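Local coordinates for stress responsive alpha-beta protein (Jannaschia sp., PDB 3BB5), which is of unknown function but forms a ferredoxin-like homodimer and belongs to the stress-responsive alpha/beta barrel family, at residues T82-A85 with A86-A89. Residues are numbered along the deposited sequence; the frame is centred on the assembly and turned at random.
Sequences TDKA and ALDA
Asp-83 turns its carboxylate back over the first turn of helix 84-92, where OD1 accepts a hydrogen bond from the amide N of Ala-86 at 2.8 Å. With chi1 at 58°, CG lies between the backbone N and the carbonyl carbon, which points OD1 at the N-H, met nearly end-on along the C-O bond. The same oxygen brushes the Ala-86 methyl, CB lying 3.5 Å from OD1. The Asp-83 carbonyl O accepts from the next amide, N of Leu-87, at 3.1 Å, so side chain and backbone of one residue together satisfy two N-H groups of the opening turn. The side chains of Lys-84 and Asp-88, four residues apart, slant across each other. The lysine chain, bent at chi2 and chi4, reaches forward along the helix until its NZ meets OD1 of Asp-88 at 2.7 Å, on the syn side of the carboxylate, in an i to i+4 salt bridge. Lys-84 also makes a cation-pi contact with Phe-66 of the second subunit, against which Leu-87 packs too, while Ala-86 and Leu-87 touch Phe-81 of the preceding strand. The Asp-83 to Ala-86 bond is a classic aspartate N-cap, here starting the helix that follows strand 75-81 in a dimeric ferredoxin-like fold.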
# COMPACT_ATOMS: atom_id res chain seq x y z
N THR A 82 -3.56 -15.12 1.79
CA THR A 82 -4.60 -15.90 1.16
C THR A 82 -5.99 -15.48 1.67
O THR A 82 -6.95 -15.45 0.92
CB THR A 82 -4.36 -17.40 1.42
OG1 THR A 82 -3.21 -17.80 0.68
CG2 THR A 82 -5.56 -18.25 0.97
N ASP A 83 -6.07 -15.18 2.96
CA ASP A 83 -7.32 -14.90 3.63
C ASP A 83 -7.09 -14.33 5.02
O ASP A 83 -5.95 -14.21 5.50
CB ASP A 83 -8.21 -16.17 3.70
CG ASP A 83 -7.55 -17.33 4.42
OD1 ASP A 83 -6.63 -17.15 5.22
OD2 ASP A 83 -7.99 -18.47 4.18
N LYS A 84 -8.19 -14.00 5.67
CA LYS A 84 -8.19 -13.48 7.02
C LYS A 84 -7.59 -14.46 8.05
O LYS A 84 -6.90 -14.04 8.96
CB LYS A 84 -9.62 -13.13 7.39
CG LYS A 84 -9.78 -12.47 8.73
CD LYS A 84 -9.35 -11.03 8.77
CE LYS A 84 -9.87 -10.35 10.04
NZ LYS A 84 -9.13 -10.79 11.23
N ALA A 85 -7.85 -15.75 7.91
CA ALA A 85 -7.24 -16.72 8.80
C ALA A 85 -5.72 -16.57 8.73
O ALA A 85 -5.06 -16.62 9.77
CB ALA A 85 -7.69 -18.19 8.46
N ALA A 86 -5.17 -16.37 7.53
CA ALA A 86 -3.72 -16.17 7.31
C ALA A 86 -3.23 -14.89 8.00
O ALA A 86 -2.17 -14.91 8.63
CB ALA A 86 -3.39 -16.11 5.82
N LEU A 87 -3.98 -13.78 7.84
CA LEU A 87 -3.64 -12.51 8.49
C LEU A 87 -3.58 -12.65 10.02
O LEU A 87 -2.67 -12.11 10.67
CB LEU A 87 -4.60 -11.39 8.06
CG LEU A 87 -4.49 -10.03 8.78
CD1 LEU A 87 -3.16 -9.36 8.58
CD2 LEU A 87 -5.60 -9.08 8.36
N ASP A 88 -4.53 -13.39 10.58
CA ASP A 88 -4.60 -13.65 12.02
C ASP A 88 -3.50 -14.55 12.53
O ASP A 88 -3.01 -14.38 13.63
CB ASP A 88 -5.93 -14.29 12.38
CG ASP A 88 -7.13 -13.38 12.11
OD1 ASP A 88 -6.96 -12.14 12.02
OD2 ASP A 88 -8.23 -13.95 11.98
N ALA A 89 -3.11 -15.54 11.72
CA ALA A 89 -1.98 -16.41 12.04
C ALA A 89 -0.72 -15.59 12.17
O ALA A 89 0.07 -15.80 13.06
CB ALA A 89 -1.80 -17.44 10.98